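Long-range contacts in intracellular exo-alpha-(1->5)-L-arabinofuranosidase (Bifidobacterium longum, PDB 2Y2W), which hydrolyses terminal non-reducing alpha-L-arabinofuranosyl residues of arabinan and arabinoxylan, acting as a family 51 glycoside hydrolase in plant cell-wall breakdown: residues D[107-111]-D[147-152]; D[275-279]-D[330-335]. One frame throughout, in Å; residues are numbered along the deposited sequence.

Contact 1: residues D[107-111]-D[147-152]; sequences CVRYP and MGIDDF
Strand 107-110, the second of the (beta/alpha)8 barrel, runs extended into a cis peptide before Pro111 and sends Val108 and Tyr110 outward, toward the first turn of helix 149-159. Gly148 is the N-cap of that helix, and its O accepts the Phe152 N hydrogen bond (2.8 Å). The backbones stay well apart, the closest CA atoms being those of Tyr110 and Phe152 at 8.2 Å, and two aromatic side chains, both with chi1 t and chi2 near 80°, fill the gap. Their rings lie flat on each other in an offset stack, centroids 4.0 Å apart and planes at 3°. Each slides over the stem of the other: Tyr110 CB sits 3.9 Å from the Phe152 centroid and Phe152 CB 3.8 Å from that of Tyr110. Val108 CG1 plugs the Phe152 edge at CZ (3.7 Å), while Ile149 CD1 lies 4.3 Å from Tyr110 CD2. The phenol tip rests against the helix start, Tyr110 OH 3.4 Å from Gly148 CA. The Tyr110 side chain lies about 7 Å from that of Glu69, which probably binds arabinofuranose. Strand and helix thus adhere mainly through apolar and pi contacts, while the phenol's clear hydrogen bond goes to His70.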
ATOM      1  N   CYS D 107      -1.678  18.174  28.104  1.00 25.98           N
ATOM      2  CA  CYS D 107      -1.961  17.499  26.843  1.00 25.64           C
ATOM      3  C   CYS D 107      -1.435  16.075  26.909  1.00 25.47           C
ATOM      4  O   CYS D 107      -0.290  15.851  27.285  1.00 25.49           O
ATOM      5  CB  CYS D 107      -1.302  18.253  25.684  1.00 25.64           C
ATOM      6  SG  CYS D 107      -1.516  17.493  24.060  1.00 25.41           S
ATOM      7  N   VAL D 108      -2.279  15.114  26.546  1.00 25.29           N
ATOM      8  CA  VAL D 108      -1.926  13.700  26.659  1.00 25.09           C
ATOM      9  C   VAL D 108      -1.971  13.004  25.301  1.00 24.94           C
ATOM     10  O   VAL D 108      -2.958  13.109  24.568  1.00 25.05           O
ATOM     11  CB  VAL D 108      -2.847  12.952  27.661  1.00 25.14           C
ATOM     12  CG1 VAL D 108      -2.352  11.528  27.883  1.00 25.26           C
ATOM     13  CG2 VAL D 108      -2.922  13.692  28.987  1.00 24.87           C
ATOM     14  N   ARG D 109      -0.893  12.295  24.982  1.00 24.74           N
ATOM     15  CA  ARG D 109      -0.771  11.569  23.723  1.00 24.52           C
ATOM     16  C   ARG D 109      -1.426  10.190  23.835  1.00 24.18           C
ATOM     17  O   ARG D 109      -1.241   9.480  24.829  1.00 24.14           O
ATOM     18  CB  ARG D 109       0.703  11.460  23.326  1.00 24.69           C
ATOM     19  CG  ARG D 109       0.958  10.887  21.945  1.00 25.46           C
ATOM     20  CD  ARG D 109       2.363  11.220  21.491  1.00 26.62           C
ATOM     21  NE  ARG D 109       2.704  10.563  20.233  1.00 27.16           N
ATOM     22  CZ  ARG D 109       3.522   9.521  20.129  1.00 27.86           C
ATOM     23  NH1 ARG D 109       4.098   9.009  21.210  1.00 27.87           N
ATOM     24  NH2 ARG D 109       3.769   8.993  18.937  1.00 28.38           N
ATOM     25  N   TYR D 110      -2.193   9.829  22.807  1.00 23.69           N
ATOM     26  CA  TYR D 110      -3.042   8.638  22.819  1.00 23.09           C
ATOM     27  C   TYR D 110      -3.269   8.162  21.383  1.00 22.90           C
ATOM     28  O   TYR D 110      -3.355   8.991  20.475  1.00 22.83           O
ATOM     29  CB  TYR D 110      -4.380   8.980  23.483  1.00 23.03           C
ATOM     30  CG  TYR D 110      -5.345   7.820  23.631  1.00 22.87           C
ATOM     31  CD1 TYR D 110      -5.218   6.907  24.679  1.00 22.49           C
ATOM     32  CD2 TYR D 110      -6.391   7.643  22.730  1.00 22.43           C
ATOM     33  CE1 TYR D 110      -6.098   5.844  24.816  1.00 22.62           C
ATOM     34  CE2 TYR D 110      -7.278   6.584  22.859  1.00 22.73           C
ATOM     35  CZ  TYR D 110      -7.127   5.688  23.904  1.00 22.66           C
ATOM     36  OH  TYR D 110      -8.006   4.637  24.035  1.00 23.01           O
ATOM     37  N   PRO D 111      -3.357   6.830  21.161  1.00 22.68           N
ATOM     38  CA  PRO D 111      -3.174   5.732  22.110  1.00 22.51           C
ATOM     39  C   PRO D 111      -1.800   5.054  22.021  1.00 22.34           C
ATOM     40  O   PRO D 111      -1.607   3.989  22.607  1.00 22.46           O
ATOM     41  CB  PRO D 111      -4.265   4.747  21.691  1.00 22.41           C
ATOM     42  CG  PRO D 111      -4.391   4.943  20.205  1.00 22.67           C
ATOM     43  CD  PRO D 111      -3.852   6.325  19.866  1.00 22.67           C
ATOM     44  N   MET D 147     -11.458   0.485  26.611  1.00 26.88           N
ATOM     45  CA  MET D 147     -11.074   1.870  26.363  1.00 27.03           C
ATOM     46  C   MET D 147     -10.803   2.118  24.877  1.00 26.90           C
ATOM     47  O   MET D 147     -10.133   1.327  24.207  1.00 26.79           O
ATOM     48  CB  MET D 147      -9.854   2.254  27.196  1.00 27.17           C
ATOM     49  CG  MET D 147     -10.173   2.590  28.645  1.00 28.28           C
ATOM     50  SD  MET D 147     -10.817   4.261  28.874  1.00 30.78           S
ATOM     51  CE  MET D 147      -9.425   5.254  28.346  1.00 29.88           C
ATOM     52  N   GLY D 148     -11.353   3.221  24.379  1.00 26.72           N
ATOM     53  CA  GLY D 148     -11.154   3.672  23.012  1.00 26.44           C
ATOM     54  C   GLY D 148     -11.252   5.182  22.981  1.00 26.31           C
ATOM     55  O   GLY D 148     -11.247   5.827  24.032  1.00 26.51           O
ATOM     56  N   ILE D 149     -11.356   5.748  21.782  1.00 26.05           N
ATOM     57  CA  ILE D 149     -11.367   7.202  21.620  1.00 25.82           C
ATOM     58  C   ILE D 149     -12.611   7.876  22.221  1.00 25.83           C
ATOM     59  O   ILE D 149     -12.529   9.008  22.690  1.00 25.74           O
ATOM     60  CB  ILE D 149     -11.108   7.635  20.136  1.00 25.71           C
ATOM     61  CG1 ILE D 149     -10.886   9.150  20.026  1.00 25.26           C
ATOM     62  CG2 ILE D 149     -12.219   7.151  19.207  1.00 25.40           C
ATOM     63  CD1 ILE D 149      -9.701   9.668  20.828  1.00 24.79           C
ATOM     64  N   ASP D 150     -13.744   7.175  22.207  1.00 25.98           N
ATOM     65  CA  ASP D 150     -14.961   7.631  22.884  1.00 26.13           C
ATOM     66  C   ASP D 150     -14.690   7.820  24.377  1.00 26.20           C
ATOM     67  O   ASP D 150     -15.034   8.851  24.957  1.00 26.19           O
ATOM     68  CB  ASP D 150     -16.097   6.616  22.708  1.00 26.25           C
ATOM     69  CG  ASP D 150     -16.728   6.647  21.316  1.00 26.68           C
ATOM     70  OD1 ASP D 150     -16.574   7.653  20.589  1.00 26.90           O
ATOM     71  OD2 ASP D 150     -17.404   5.653  20.958  1.00 26.76           O
ATOM     72  N   ASP D 151     -14.056   6.816  24.980  1.00 26.27           N
ATOM     73  CA  ASP D 151     -13.826   6.778  26.421  1.00 26.36           C
ATOM     74  C   ASP D 151     -12.686   7.696  26.846  1.00 26.17           C
ATOM     75  O   ASP D 151     -12.803   8.406  27.850  1.00 26.26           O
ATOM     76  CB  ASP D 151     -13.560   5.341  26.883  1.00 26.50           C
ATOM     77  CG  ASP D 151     -14.733   4.411  26.611  1.00 27.34           C
ATOM     78  OD1 ASP D 151     -15.817   4.617  27.199  1.00 28.11           O
ATOM     79  OD2 ASP D 151     -14.568   3.469  25.807  1.00 28.68           O
ATOM     80  N   PHE D 152     -11.592   7.689  26.086  1.00 25.79           N
ATOM     81  CA  PHE D 152     -10.457   8.555  26.393  1.00 25.54           C
ATOM     82  C   PHE D 152     -10.809  10.034  26.235  1.00 25.44           C
ATOM     83  O   PHE D 152     -10.240  10.886  26.923  1.00 25.44           O
ATOM     84  CB  PHE D 152      -9.217   8.203  25.564  1.00 25.52           C
ATOM     85  CG  PHE D 152      -7.972   8.915  26.019  1.00 24.99           C
ATOM     86  CD1 PHE D 152      -7.260   8.456  27.121  1.00 24.51           C
ATOM     87  CD2 PHE D 152      -7.533  10.062  25.368  1.00 24.37           C
ATOM     88  CE1 PHE D 152      -6.120   9.121  27.554  1.00 24.36           C
ATOM     89  CE2 PHE D 152      -6.397  10.732  25.798  1.00 24.10           C
ATOM     90  CZ  PHE D 152      -5.689  10.261  26.890  1.00 23.99           C
TER

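Contact 2: residues D[275-279]-D[330-335]; sequences YENLD and GTKDIA
Tyr275, Lys332 and Asp279 carry most of this junction between two loops, each leading from a helix into a barrel strand. Residues 275-278 form a tight turn, with Leu278 N bonded to Tyr275 O (3.1 Å); residues 330-335 are largely extended. Tyr275 (chi1 t) reaches across to give its OH proton to Lys332 O at 2.5 Å, and its OH also packs 3.4 Å from Gly330 CA. The Lys332 chain (t, t, p, t) folds back over the Tyr275 ring face, CE 4.0 Å and NZ 4.4 Å from the centroid, a CH-pi and a cation-pi contact. Lys332 NZ then enters the turn, donating to Tyr275 O (2.9 Å) and Leu278 O (2.8 Å). Ile334 CD1 also meets Tyr275 CD1 at 3.7 Å. Asp279 is level with Ile334, their CA atoms 5.2 Å apart; Asp279 O accepts from Ala335 N (3.1 Å), and Asp279 OD2 is hydrogen-bonded to Leu250 N. The Ala335-Asp279 bond begins the parallel pairing of strands 280-287 and 335-341, at the loops feeding adjacent strands of a (beta/alpha)8 barrel.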
ATOM      1  N   TYR D 275       6.732  19.182   3.870  1.00 31.19           N
ATOM      2  CA  TYR D 275       6.825  20.467   4.577  1.00 31.27           C
ATOM      3  C   TYR D 275       5.512  21.244   4.695  1.00 31.42           C
ATOM      4  O   TYR D 275       5.094  21.588   5.803  1.00 31.42           O
ATOM      5  CB  TYR D 275       7.919  21.359   3.964  1.00 31.20           C
ATOM      6  CG  TYR D 275       7.878  22.792   4.454  1.00 31.04           C
ATOM      7  CD1 TYR D 275       8.287  23.122   5.746  1.00 30.61           C
ATOM      8  CD2 TYR D 275       7.414  23.814   3.627  1.00 31.14           C
ATOM      9  CE1 TYR D 275       8.237  24.436   6.198  1.00 30.83           C
ATOM     10  CE2 TYR D 275       7.358  25.127   4.069  1.00 30.82           C
ATOM     11  CZ  TYR D 275       7.770  25.433   5.353  1.00 30.93           C
ATOM     12  OH  TYR D 275       7.719  26.736   5.785  1.00 30.78           O
ATOM     13  N   GLU D 276       4.878  21.514   3.558  1.00 31.67           N
ATOM     14  CA  GLU D 276       3.711  22.401   3.496  1.00 32.01           C
ATOM     15  C   GLU D 276       2.576  22.089   4.476  1.00 31.85           C
ATOM     16  O   GLU D 276       1.980  23.007   5.041  1.00 31.83           O
ATOM     17  CB  GLU D 276       3.164  22.495   2.065  1.00 32.22           C
ATOM     18  CG  GLU D 276       3.656  23.724   1.286  1.00 33.46           C
ATOM     19  CD  GLU D 276       3.214  25.061   1.904  1.00 35.09           C
ATOM     20  OE1 GLU D 276       2.188  25.098   2.626  1.00 35.60           O
ATOM     21  OE2 GLU D 276       3.898  26.080   1.663  1.00 35.44           O
ATOM     22  N   ASN D 277       2.290  20.805   4.682  1.00 31.65           N
ATOM     23  CA  ASN D 277       1.157  20.398   5.518  1.00 31.48           C
ATOM     24  C   ASN D 277       1.551  19.879   6.898  1.00 31.51           C
ATOM     25  O   ASN D 277       0.718  19.339   7.634  1.00 31.51           O
ATOM     26  CB  ASN D 277       0.295  19.374   4.778  1.00 31.37           C
ATOM     27  CG  ASN D 277      -0.204  19.894   3.447  1.00 31.16           C
ATOM     28  OD1 ASN D 277       0.153  19.370   2.395  1.00 31.04           O
ATOM     29  ND2 ASN D 277      -1.023  20.938   3.485  1.00 30.92           N
ATOM     30  N   LEU D 278       2.824  20.049   7.245  1.00 31.48           N
ATOM     31  CA  LEU D 278       3.323  19.647   8.553  1.00 31.48           C
ATOM     32  C   LEU D 278       3.535  20.848   9.460  1.00 31.49           C
ATOM     33  O   LEU D 278       3.786  21.963   8.993  1.00 31.47           O
ATOM     34  CB  LEU D 278       4.622  18.842   8.427  1.00 31.46           C
ATOM     35  CG  LEU D 278       4.524  17.412   7.885  1.00 31.32           C
ATOM     36  CD1 LEU D 278       5.915  16.843   7.698  1.00 30.88           C
ATOM     37  CD2 LEU D 278       3.686  16.515   8.796  1.00 30.98           C
ATOM     38  N   ASP D 279       3.436  20.602  10.760  1.00 31.46           N
ATOM     39  CA  ASP D 279       3.580  21.645  11.759  1.00 31.59           C
ATOM     40  C   ASP D 279       4.638  21.265  12.792  1.00 31.57           C
ATOM     41  O   ASP D 279       5.295  22.132  13.369  1.00 31.50           O
ATOM     42  CB  ASP D 279       2.230  21.897  12.431  1.00 31.67           C
ATOM     43  CG  ASP D 279       1.154  22.306  11.438  1.00 32.15           C
ATOM     44  OD1 ASP D 279       1.127  23.495  11.048  1.00 32.13           O
ATOM     45  OD2 ASP D 279       0.336  21.438  11.048  1.00 32.06           O
ATOM     46  N   GLY D 330      10.110  28.184   2.208  1.00 34.95           N
ATOM     47  CA  GLY D 330       8.975  28.342   3.107  1.00 34.60           C
ATOM     48  C   GLY D 330       9.089  29.544   4.017  1.00 34.37           C
ATOM     49  O   GLY D 330      10.180  30.082   4.222  1.00 34.42           O
ATOM     50  N   THR D 331       7.949  29.957   4.562  1.00 34.09           N
ATOM     51  CA  THR D 331       7.874  31.103   5.466  1.00 33.76           C
ATOM     52  C   THR D 331       7.647  30.640   6.901  1.00 33.52           C
ATOM     53  O   THR D 331       7.860  31.397   7.851  1.00 33.46           O
ATOM     54  CB  THR D 331       6.737  32.070   5.053  1.00 33.77           C
ATOM     55  OG1 THR D 331       5.468  31.417   5.191  1.00 33.75           O
ATOM     56  CG2 THR D 331       6.912  32.529   3.608  1.00 33.63           C
ATOM     57  N   LYS D 332       7.227  29.384   7.036  1.00 33.26           N
ATOM     58  CA  LYS D 332       6.829  28.793   8.310  1.00 33.05           C
ATOM     59  C   LYS D 332       7.916  27.874   8.880  1.00 32.78           C
ATOM     60  O   LYS D 332       8.555  27.123   8.140  1.00 32.85           O
ATOM     61  CB  LYS D 332       5.517  28.019   8.115  1.00 33.18           C
ATOM     62  CG  LYS D 332       5.277  26.858   9.085  1.00 33.62           C
ATOM     63  CD  LYS D 332       4.274  25.853   8.527  1.00 34.34           C
ATOM     64  CE  LYS D 332       4.917  24.869   7.560  1.00 34.67           C
ATOM     65  NZ  LYS D 332       3.904  23.954   6.959  1.00 35.03           N
ATOM     66  N   ASP D 333       8.111  27.943  10.195  1.00 32.37           N
ATOM     67  CA  ASP D 333       8.996  27.025  10.905  1.00 31.94           C
ATOM     68  C   ASP D 333       8.262  25.767  11.351  1.00 31.58           C
ATOM     69  O   ASP D 333       7.120  25.832  11.806  1.00 31.63           O
ATOM     70  CB  ASP D 333       9.592  27.703  12.139  1.00 32.13           C
ATOM     71  CG  ASP D 333      10.893  28.416  11.849  1.00 32.40           C
ATOM     72  OD1 ASP D 333      11.209  28.643  10.660  1.00 33.40           O
ATOM     73  OD2 ASP D 333      11.602  28.751  12.823  1.00 32.12           O
ATOM     74  N   ILE D 334       8.930  24.625  11.216  1.00 31.05           N
ATOM     75  CA  ILE D 334       8.466  23.381  11.808  1.00 30.49           C
ATOM     76  C   ILE D 334       8.970  23.337  13.246  1.00 30.31           C
ATOM     77  O   ILE D 334      10.180  23.338  13.486  1.00 30.18           O
ATOM     78  CB  ILE D 334       8.997  22.135  11.044  1.00 30.44           C
ATOM     79  CG1 ILE D 334       8.665  22.202   9.542  1.00 30.14           C
ATOM     80  CG2 ILE D 334       8.504  20.835  11.694  1.00 30.29           C
ATOM     81  CD1 ILE D 334       7.184  22.222   9.198  1.00 29.96           C
ATOM     82  N   ALA D 335       8.039  23.317  14.196  1.00 30.12           N
ATOM     83  CA  ALA D 335       8.384  23.198  15.611  1.00 30.08           C
ATOM     84  C   ALA D 335       8.735  21.754  15.975  1.00 30.12           C
ATOM     85  O   ALA D 335       8.355  20.813  15.272  1.00 30.01           O
ATOM     86  CB  ALA D 335       7.249  23.712  16.485  1.00 29.99           C
TER

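Both contacts belong to the same eight-stranded parallel barrel but mark different sectors and levels of it. Contact 1 comes first along the chain and joins strand 107-110, second in the barrel order, to helix 149-159, which precedes the third strand. Contact 2 follows in series and lies where the sixth and seventh strands, 280-287 and 335-341, begin. Their centres are 27 Å apart and their nearest atoms about 13 Å, so they do not touch. Strand 335-341 carries near its end the probable nucleophile Glu340, to which Arg109 of segment 107-111 is salt-bridged; contact 2 itself is remote from the catalytic end. Contact 1 thus lies close to the probable sugar site, contact 2 at the end of the barrel where the strands begin.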